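Local structure of cytolethal distending toxin subunit B (Escherichia coli, 2F1N) at residues A177-I182 / A226-A231; A63-R68 / R78-N83; G135-N140 / P173-L178. The protein nicks DNA as the endonuclease subunit of a tripartite bacterial toxin, very probably damaging the DNA of intoxicated cells and so causing G2/M cell cycle arrest. All blocks are in the same frame, centred on the assembly; numbering follows the deposited sequence.

Contact 1: residues A177-I182 / A226-A231; sequences ALNWMI and AGNSVA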
loop_
_atom_site.group_PDB
_atom_site.type_symbol
_atom_site.label_atom_id
_atom_site.label_comp_id
_atom_site.label_asym_id
_atom_site.label_seq_id
_atom_site.Cartn_x
_atom_site.Cartn_y
_atom_site.Cartn_z
ATOM N N ALA A 177 4.613 14.814 -12.437
ATOM C CA ALA A 177 3.595 15.475 -11.635
ATOM C C ALA A 177 2.465 14.596 -11.176
ATOM O O ALA A 177 1.416 15.097 -10.782
ATOM C CB ALA A 177 3.020 16.762 -12.428
ATOM N N LEU A 178 2.645 13.277 -11.212
ATOM C CA LEU A 178 1.620 12.377 -10.690
ATOM C C LEU A 178 1.444 12.592 -9.184
ATOM O O LEU A 178 2.400 12.927 -8.443
ATOM C CB LEU A 178 2.030 10.912 -10.976
ATOM C CG LEU A 178 2.069 10.453 -12.457
ATOM C CD1 LEU A 178 2.720 9.019 -12.570
ATOM C CD2 LEU A 178 0.652 10.464 -13.132
ATOM N N ASN A 179 0.218 12.461 -8.702
ATOM C CA ASN A 179 0.006 12.467 -7.267
ATOM C C ASN A 179 0.233 11.066 -6.759
ATOM O O ASN A 179 -0.405 10.155 -7.237
ATOM C CB ASN A 179 -1.419 12.904 -6.944
ATOM C CG ASN A 179 -1.662 14.362 -7.344
ATOM O OD1 ASN A 179 -0.938 15.234 -6.917
ATOM N ND2 ASN A 179 -2.671 14.606 -8.180
ATOM N N TRP A 180 1.139 10.916 -5.801
ATOM C CA TRP A 180 1.455 9.566 -5.283
ATOM C C TRP A 180 1.089 9.398 -3.819
ATOM O O TRP A 180 1.050 10.378 -3.035
ATOM C CB TRP A 180 2.917 9.213 -5.533
ATOM C CG TRP A 180 3.963 10.256 -5.202
ATOM C CD1 TRP A 180 4.553 11.105 -6.098
ATOM C CD2 TRP A 180 4.582 10.523 -3.930
ATOM N NE1 TRP A 180 5.500 11.874 -5.469
ATOM C CE2 TRP A 180 5.562 11.533 -4.148
ATOM C CE3 TRP A 180 4.448 9.980 -2.617
ATOM C CZ2 TRP A 180 6.375 12.056 -3.117
ATOM C CZ3 TRP A 180 5.277 10.496 -1.584
ATOM C CH2 TRP A 180 6.237 11.507 -1.848
ATOM N N MET A 181 0.822 8.138 -3.427
ATOM C CA MET A 181 0.521 7.857 -2.040
ATOM C C MET A 181 1.234 6.564 -1.685
ATOM O O MET A 181 1.094 5.596 -2.406
ATOM C CB MET A 181 -0.979 7.684 -1.809
ATOM C CG MET A 181 -1.241 7.577 -0.320
ATOM S SD MET A 181 -2.963 7.338 0.146
ATOM C CE MET A 181 -3.730 8.776 -0.593
ATOM N N ILE A 182 1.999 6.594 -0.603
ATOM C CA ILE A 182 2.659 5.375 -0.104
ATOM C C ILE A 182 1.885 4.904 1.141
ATOM O O ILE A 182 1.764 5.638 2.137
ATOM C CB ILE A 182 4.116 5.677 0.290
ATOM C CG1 ILE A 182 4.883 6.418 -0.843
ATOM C CG2 ILE A 182 4.800 4.332 0.653
ATOM C CD1 ILE A 182 6.253 6.994 -0.430
ATOM N N ALA A 226 1.313 11.085 1.348
ATOM C CA ALA A 226 0.835 11.579 0.051
ATOM C C ALA A 226 1.812 12.637 -0.437
ATOM O O ALA A 226 2.358 13.405 0.367
ATOM C CB ALA A 226 -0.588 12.220 0.194
ATOM N N GLY A 227 2.083 12.643 -1.739
ATOM C CA GLY A 227 3.036 13.607 -2.235
ATOM C C GLY A 227 2.929 13.886 -3.720
ATOM O O GLY A 227 2.123 13.280 -4.419
ATOM N N ASN A 228 3.731 14.845 -4.185
ATOM C CA ASN A 228 3.826 15.167 -5.587
ATOM C C ASN A 228 5.210 15.763 -5.821
ATOM O O ASN A 228 5.624 16.713 -5.122
ATOM C CB ASN A 228 2.751 16.192 -6.004
ATOM C CG ASN A 228 2.718 16.385 -7.482
ATOM O OD1 ASN A 228 3.707 16.817 -8.119
ATOM N ND2 ASN A 228 1.569 16.044 -8.083
ATOM N N SER A 229 5.943 15.182 -6.762
ATOM C CA SER A 229 7.368 15.508 -6.886
ATOM C C SER A 229 7.651 16.833 -7.591
ATOM O O SER A 229 8.804 17.301 -7.572
ATOM C CB SER A 229 8.132 14.394 -7.570
ATOM O OG SER A 229 7.952 13.210 -6.773
ATOM N N VAL A 230 6.631 17.408 -8.217
ATOM C CA VAL A 230 6.850 18.712 -8.887
ATOM C C VAL A 230 5.974 19.813 -8.344
ATOM O O VAL A 230 6.423 20.983 -8.261
ATOM C CB VAL A 230 6.868 18.636 -10.420
ATOM C CG1 VAL A 230 8.091 17.840 -10.853
ATOM C CG2 VAL A 230 5.692 18.006 -10.921
ATOM N N ALA A 231 4.755 19.479 -7.956
ATOM C CA ALA A 231 3.880 20.512 -7.403
ATOM C C ALA A 231 2.919 19.954 -6.387
ATOM O O ALA A 231 1.833 19.527 -6.714
ATOM C CB ALA A 231 3.125 21.252 -8.502
HETATM O O HOH W 1 5.079 13.214 -8.489
HETATM O O HOH W 2 -0.435 14.488 -3.598
HETATM O O HOH W 3 -0.493 17.698 -5.018
#
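Trp180 and Gly227 join two neighbouring antiparallel strands, 179-183 and 222-228, in a largely buried pairing within the six-stranded sheet. They form a hydrogen-bonded pair: Trp180 N donates to Gly227 O (2.9 Å) and Gly227 N to Trp180 O (2.8 Å). Met181 and Ala226 follow as a non-hydrogen-bonded pair, and Ala226 CA also makes a C-H contact with Trp180 O. The indole lies back over the partner strand. Its CG sits between the backbone N and the carbonyl carbon (chi1 46°), and the six-membered ring rests flat on Gly227, whose CA is 3.6 Å from the ring centroid and almost on its normal, a CH-pi contact. With no side chain at Gly227, the ring can lie directly on the backbone. Trp180 NE1 reaches on to Ser229 OG (3.1 Å), which lies 20° out of the indole plane; the same hydroxyl is hydrogen-bonded to Tyr164 O of helix 156-168, tying ring, turn and helix together.

Beyond the strand pairing, Asn228 uses both ends of its amide. ND2 donates to Ala177 O (2.9 Å) and to Asn179 OD1 (2.9 Å), meeting each oxygen from above its carbonyl plane; the two asparagine amides are turned 66° against each other. OD1 accepts from Val230 N and Ala231 N, which fixes the amide's rotation. Asn179 ND2 turns instead to Asp12. One water bridges Leu178 O and Ser229 N, while Ala177 CB presses tightly against Val230 CG2 (3.3 Å). An Asx turn at Asn228 thus carries the chain out of an antiparallel strand pair of the DNase I-like fold, in which two beta sheets pack together between outer helices.

Contact 2: residues A63-R68 / R78-N83; sequences AVDTGR and RELIWN. Unlike the reference sequence in segment 63-68: Arg68 (reference Thr).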
loop_
_atom_site.group_PDB
_atom_site.type_symbol
_atom_site.label_atom_id
_atom_site.label_comp_id
_atom_site.label_asym_id
_atom_site.label_seq_id
_atom_site.Cartn_x
_atom_site.Cartn_y
_atom_site.Cartn_z
ATOM N N ALA A 63 -7.749 -16.615 -7.393
ATOM C CA ALA A 63 -7.289 -15.496 -8.224
ATOM C C ALA A 63 -6.321 -15.999 -9.276
ATOM O O ALA A 63 -5.466 -16.874 -8.990
ATOM C CB ALA A 63 -6.631 -14.400 -7.354
ATOM N N VAL A 64 -6.472 -15.519 -10.512
ATOM C CA VAL A 64 -5.771 -16.137 -11.657
ATOM C C VAL A 64 -4.874 -15.135 -12.367
ATOM O O VAL A 64 -5.343 -14.074 -12.754
ATOM C CB VAL A 64 -6.806 -16.695 -12.673
ATOM C CG1 VAL A 64 -6.115 -17.306 -13.909
ATOM C CG2 VAL A 64 -7.715 -17.696 -12.024
ATOM N N ASP A 65 -3.587 -15.461 -12.549
ATOM C CA ASP A 65 -2.639 -14.591 -13.276
ATOM C C ASP A 65 -3.185 -14.258 -14.659
ATOM O O ASP A 65 -3.618 -15.156 -15.397
ATOM C CB ASP A 65 -1.321 -15.367 -13.497
ATOM C CG ASP A 65 -0.112 -14.465 -13.838
ATOM O OD1 ASP A 65 -0.212 -13.333 -14.440
ATOM O OD2 ASP A 65 1.042 -14.841 -13.518
ATOM N N THR A 66 -3.122 -12.987 -15.039
ATOM C CA THR A 66 -3.598 -12.591 -16.357
ATOM C C THR A 66 -2.563 -12.807 -17.443
ATOM O O THR A 66 -2.914 -12.743 -18.630
ATOM C CB THR A 66 -3.905 -11.092 -16.351
ATOM O OG1 THR A 66 -2.714 -10.397 -15.966
ATOM C CG2 THR A 66 -4.950 -10.754 -15.277
ATOM N N GLY A 67 -1.306 -12.958 -17.042
ATOM C CA GLY A 67 -0.168 -13.106 -17.942
ATOM C C GLY A 67 0.385 -11.734 -18.343
ATOM O O GLY A 67 1.285 -11.655 -19.191
ATOM N N ARG A 68 -0.095 -10.667 -17.696
ATOM C CA ARG A 68 0.410 -9.320 -18.025
ATOM C C ARG A 68 1.945 -9.267 -17.886
ATOM O O ARG A 68 2.536 -9.779 -16.887
ATOM C CB ARG A 68 -0.226 -8.265 -17.089
ATOM C CG ARG A 68 0.285 -6.848 -17.305
ATOM C CD ARG A 68 -0.509 -5.857 -16.498
ATOM N NE ARG A 68 -0.120 -4.455 -16.695
ATOM C CZ ARG A 68 -0.877 -3.429 -16.335
ATOM N NH1 ARG A 68 -2.112 -3.622 -15.755
ATOM N NH2 ARG A 68 -0.405 -2.207 -16.573
ATOM N N ARG A 78 3.242 -10.110 -10.130
ATOM C CA ARG A 78 2.233 -10.709 -11.010
ATOM C C ARG A 78 0.939 -9.962 -10.870
ATOM O O ARG A 78 0.571 -9.560 -9.771
ATOM C CB ARG A 78 1.919 -12.211 -10.624
ATOM C CG ARG A 78 3.029 -13.211 -10.856
ATOM C CD ARG A 78 2.843 -14.462 -9.960
ATOM N NE ARG A 78 2.027 -15.415 -10.680
ATOM C CZ ARG A 78 1.341 -16.418 -10.132
ATOM N NH1 ARG A 78 1.319 -16.588 -8.821
ATOM N NH2 ARG A 78 0.671 -17.254 -10.922
ATOM N N GLU A 79 0.206 -9.812 -11.979
ATOM C CA GLU A 79 -1.164 -9.294 -11.932
ATOM C C GLU A 79 -2.112 -10.473 -11.950
ATOM O O GLU A 79 -1.998 -11.332 -12.824
ATOM C CB GLU A 79 -1.447 -8.453 -13.184
ATOM C CG GLU A 79 -2.884 -7.955 -13.274
ATOM C CD GLU A 79 -3.063 -7.170 -14.552
ATOM O OE1 GLU A 79 -3.127 -7.766 -15.663
ATOM O OE2 GLU A 79 -3.055 -5.930 -14.444
ATOM N N LEU A 80 -3.053 -10.502 -10.993
ATOM C CA LEU A 80 -4.082 -11.536 -10.928
ATOM C C LEU A 80 -5.482 -10.931 -10.982
ATOM O O LEU A 80 -5.698 -9.827 -10.476
ATOM C CB LEU A 80 -3.926 -12.395 -9.638
ATOM C CG LEU A 80 -2.501 -12.556 -9.068
ATOM C CD1 LEU A 80 -2.556 -12.980 -7.570
ATOM C CD2 LEU A 80 -1.718 -13.585 -9.871
ATOM N N ILE A 81 -6.430 -11.628 -11.619
ATOM C CA ILE A 81 -7.801 -11.221 -11.523
ATOM C C ILE A 81 -8.507 -12.110 -10.522
ATOM O O ILE A 81 -8.355 -13.340 -10.536
ATOM C CB ILE A 81 -8.512 -11.197 -12.932
ATOM C CG1 ILE A 81 -8.017 -9.972 -13.685
ATOM C CG2 ILE A 81 -10.054 -11.007 -12.803
ATOM C CD1 ILE A 81 -8.422 -9.882 -15.195
ATOM N N TRP A 82 -9.299 -11.471 -9.665
ATOM C CA TRP A 82 -9.984 -12.191 -8.583
ATOM C C TRP A 82 -11.462 -11.933 -8.749
ATOM O O TRP A 82 -11.972 -10.814 -8.533
ATOM C CB TRP A 82 -9.450 -11.722 -7.212
ATOM C CG TRP A 82 -9.970 -12.455 -5.991
ATOM C CD1 TRP A 82 -10.545 -13.715 -5.929
ATOM C CD2 TRP A 82 -9.932 -11.958 -4.650
ATOM N NE1 TRP A 82 -10.852 -14.018 -4.615
ATOM C CE2 TRP A 82 -10.470 -12.965 -3.811
ATOM C CE3 TRP A 82 -9.458 -10.767 -4.068
ATOM C CZ2 TRP A 82 -10.592 -12.796 -2.414
ATOM C CZ3 TRP A 82 -9.543 -10.609 -2.651
ATOM C CH2 TRP A 82 -10.102 -11.636 -1.860
ATOM N N ASN A 83 -12.171 -12.994 -9.169
ATOM C CA ASN A 83 -13.616 -12.869 -9.426
ATOM C C ASN A 83 -14.334 -13.013 -8.102
ATOM O O ASN A 83 -14.136 -14.009 -7.417
ATOM C CB ASN A 83 -14.090 -13.952 -10.417
ATOM C CG ASN A 83 -15.523 -13.706 -10.936
ATOM O OD1 ASN A 83 -16.340 -13.096 -10.269
ATOM N ND2 ASN A 83 -15.814 -14.203 -12.132
HETATM O O HOH W 4 1.392 -10.905 -14.429
#
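Glu79 and Thr66 meet with their side chains crossing at about a right angle, and the threonine hydroxyl donates to the anti lone pair of the carboxylate: Thr66 OG1 to Glu79 OE1 is 2.7 Å. The other oxygen takes a salt bridge, Arg68 NH1 to Glu79 OE2 at 2.8 Å, arriving on the syn side, 21° out of the carboxylate plane. Arg68 reaches it with a chain extended from CG to NE, and its CD lies close to both carboxylate oxygens. A second salt bridge runs from Arg78 NE to Asp65 OD2 (3.1 Å). Here the donor stands above the carboxylate plane (45° out of it), while the Arg78 guanidinium carries Leu80 CD2 over the centre of one face. Thr66 CG2 packs on Ile81 CG1 (3.5 Å), and Ala63 CB touches Leu80 CB and Trp82 CB.

The backbone sets these groups opposite one another. Val64 and Ile81 are an antiparallel hydrogen-bonded pair, with Val64 N to Ile81 O and Ile81 N to Val64 O both 2.9 Å, and Thr66 N continues the ladder to Glu79 O (3.0 Å). The chain then turns away: Asp65 OD1 accepts from Gly67 N in an Asx turn, and Thr66 OG1 from Arg68 N in an ST turn, which leaves that hydroxyl both giving and receiving. A water links Asp65 OD1 and Arg68 O to Glu79 N of the facing strand.

Further out, Glu79 OE2 is also bonded to Tyr96 OH, and Arg68 NH1 to Ala117 O. Strand 64-65 is one of the two outermost strands of the eight-stranded sheet; strand 78-83 separates it from strand 92-98, while Trp82 packs on Val38 and Ile42 of helix 31-42.

Contact 3: residues G135-N140 / P173-L178; sequences GIRIGN and PVHQAL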
loop_
_atom_site.group_PDB
_atom_site.type_symbol
_atom_site.label_atom_id
_atom_site.label_comp_id
_atom_site.label_asym_id
_atom_site.label_seq_id
_atom_site.Cartn_x
_atom_site.Cartn_y
_atom_site.Cartn_z
ATOM N N GLY A 135 4.047 -0.549 -6.704
ATOM C CA GLY A 135 3.051 0.509 -6.883
ATOM C C GLY A 135 2.225 0.308 -8.152
ATOM O O GLY A 135 2.669 -0.386 -9.078
ATOM N N ILE A 136 1.028 0.930 -8.193
ATOM C CA ILE A 136 0.250 0.971 -9.438
ATOM C C ILE A 136 -0.135 2.430 -9.730
ATOM O O ILE A 136 -0.303 3.227 -8.818
ATOM C CB ILE A 136 -1.031 0.098 -9.366
ATOM C CG1 ILE A 136 -1.989 0.587 -8.286
ATOM C CG2 ILE A 136 -0.591 -1.413 -9.101
ATOM C CD1 ILE A 136 -3.293 -0.194 -8.231
ATOM N N ARG A 137 -0.312 2.732 -10.999
ATOM C CA ARG A 137 -0.836 4.038 -11.413
ATOM C C ARG A 137 -2.235 3.817 -11.971
ATOM O O ARG A 137 -2.439 2.885 -12.770
ATOM C CB ARG A 137 0.071 4.652 -12.499
ATOM C CG ARG A 137 -0.447 6.074 -12.944
ATOM C CD ARG A 137 0.419 6.710 -14.022
ATOM N NE ARG A 137 0.507 5.879 -15.234
ATOM C CZ ARG A 137 -0.445 5.813 -16.189
ATOM N NH1 ARG A 137 -1.586 6.495 -16.062
ATOM N NH2 ARG A 137 -0.275 5.018 -17.251
ATOM N N ILE A 138 -3.197 4.649 -11.540
ATOM C CA ILE A 138 -4.529 4.661 -12.143
ATOM C C ILE A 138 -4.723 6.120 -12.514
ATOM O O ILE A 138 -4.781 6.987 -11.624
ATOM C CB ILE A 138 -5.577 4.205 -11.146
ATOM C CG1 ILE A 138 -5.364 2.700 -10.836
ATOM C CG2 ILE A 138 -7.005 4.365 -11.720
ATOM C CD1 ILE A 138 -5.960 2.344 -9.536
ATOM N N GLY A 139 -4.763 6.404 -13.809
ATOM C CA GLY A 139 -4.868 7.817 -14.217
ATOM C C GLY A 139 -3.677 8.618 -13.716
ATOM O O GLY A 139 -2.508 8.237 -13.879
ATOM N N ASN A 140 -3.972 9.737 -13.062
ATOM C CA ASN A 140 -2.946 10.658 -12.623
ATOM C C ASN A 140 -2.443 10.418 -11.195
ATOM O O ASN A 140 -1.763 11.271 -10.644
ATOM C CB ASN A 140 -3.576 12.049 -12.678
ATOM C CG ASN A 140 -2.571 13.117 -12.733
ATOM O OD1 ASN A 140 -1.772 13.191 -13.683
ATOM N ND2 ASN A 140 -2.608 14.009 -11.722
ATOM N N PRO A 173 6.955 14.867 -18.382
ATOM C CA PRO A 173 6.481 15.826 -17.391
ATOM C C PRO A 173 5.159 15.423 -16.722
ATOM O O PRO A 173 4.941 15.717 -15.550
ATOM C CB PRO A 173 6.308 17.121 -18.232
ATOM C CG PRO A 173 7.270 16.915 -19.380
ATOM C CD PRO A 173 7.140 15.486 -19.713
ATOM N N VAL A 174 4.294 14.709 -17.440
ATOM C CA VAL A 174 3.046 14.240 -16.826
ATOM C C VAL A 174 3.339 13.171 -15.738
ATOM O O VAL A 174 2.725 13.201 -14.674
ATOM C CB VAL A 174 2.059 13.679 -17.881
ATOM C CG1 VAL A 174 0.855 12.990 -17.202
ATOM C CG2 VAL A 174 1.582 14.847 -18.841
ATOM N N HIS A 175 4.332 12.316 -15.972
ATOM C CA HIS A 175 4.744 11.404 -14.884
ATOM C C HIS A 175 5.431 12.120 -13.720
ATOM O O HIS A 175 5.303 11.709 -12.555
ATOM C CB HIS A 175 5.682 10.312 -15.414
ATOM C CG HIS A 175 4.953 9.162 -16.033
ATOM N ND1 HIS A 175 4.292 9.274 -17.236
ATOM C CD2 HIS A 175 4.820 7.871 -15.640
ATOM C CE1 HIS A 175 3.740 8.110 -17.540
ATOM N NE2 HIS A 175 4.032 7.247 -16.584
ATOM N N GLN A 176 6.174 13.187 -14.005
ATOM C CA GLN A 176 6.833 13.904 -12.912
ATOM C C GLN A 176 5.805 14.464 -11.936
ATOM O O GLN A 176 6.079 14.568 -10.750
ATOM C CB GLN A 176 7.731 15.070 -13.432
ATOM C CG GLN A 176 8.978 14.646 -14.235
ATOM C CD GLN A 176 9.548 15.822 -15.051
ATOM O OE1 GLN A 176 9.546 16.951 -14.572
ATOM N NE2 GLN A 176 10.037 15.546 -16.271
ATOM N N ALA A 177 4.613 14.814 -12.437
ATOM C CA ALA A 177 3.595 15.475 -11.635
ATOM C C ALA A 177 2.465 14.596 -11.176
ATOM O O ALA A 177 1.416 15.097 -10.782
ATOM C CB ALA A 177 3.020 16.762 -12.428
ATOM N N LEU A 178 2.645 13.277 -11.212
ATOM C CA LEU A 178 1.620 12.377 -10.690
ATOM C C LEU A 178 1.444 12.592 -9.184
ATOM O O LEU A 178 2.400 12.927 -8.443
ATOM C CB LEU A 178 2.030 10.912 -10.976
ATOM C CG LEU A 178 2.069 10.453 -12.457
ATOM C CD1 LEU A 178 2.720 9.019 -12.570
ATOM C CD2 LEU A 178 0.652 10.464 -13.132
HETATM O O HOH W 5 0.463 14.523 -13.990
HETATM O O HOH W 6 -0.920 16.277 -11.561
#
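Arg137 and Leu178 cross at about a right angle, the aliphatic part of the arginine lying against the isobutyl group: Arg137 CD is 3.6 Å from Leu178 CD1. The arginine runs straight from the strand, with CG anti to the backbone N, and then bends at chi3 (58°), which sets NE off the line of the chain. At its end NH1 donates to Gly139 O (2.9 Å), with the oxygen in the plane of the guanidinium, so the side chain closes back onto its own turn. Its NE forms a salt bridge with Glu119 OE1. The same oxygen is hydrogen-bonded to His175 NE2, so Arg137 NE and His175 NE2 come within 4.0 Å of each other without bonding, their flat groups 67° apart. With His175 ND1 also bonded to Asp172, the imidazole has a carboxylate at each nitrogen, which may favour its protonated form, although the nearby Arg137 would oppose it.

Gly139 and Asn140 make the tight connection of a beta hairpin between strands 133-138 and 141-147; the positive phi of Gly139 and the angles of Asn140 fit a type II' turn. Against this hairpin end sits the short helix 173-176 and the residues that lead out of it.

Asn140 has CG anti to its backbone N (chi1 -160°), and its OD1 touches Leu178 CD2 (3.7 Å). Leu178 CD2 also packs on the backbone of Asn140. Polar links between the segments run through water: one water donates to Asn140 OD1 (2.6 Å) and to Val174 O (2.7 Å), while another accepts from Asn140 ND2 (2.8 Å) and donates to Ala177 O. Asn140 ND2 is hydrogen-bonded to Asp12 as well.

Contacts 1 and 3 are neighbours, their centres about 8 Å apart: they share Ala177 and Leu178, where the chain passes from helix 173-176 into strand 179-183. A probable hydrogen bond from Asn179 N to Asn140 O (3.0 Å) joins them directly, and Asp12 bonds the side-chain amides of both Asn140 and Asn179. Contact 2 belongs to the other, eight-stranded sheet. Its centre is about 28 Å from that of contact 1 and 23 Å from that of contact 3, with nearest atoms about 12 and 7 Å apart, so it touches neither. The nuclear localization signal, residues 188-203, lies in the chain between the two segments of contact 1.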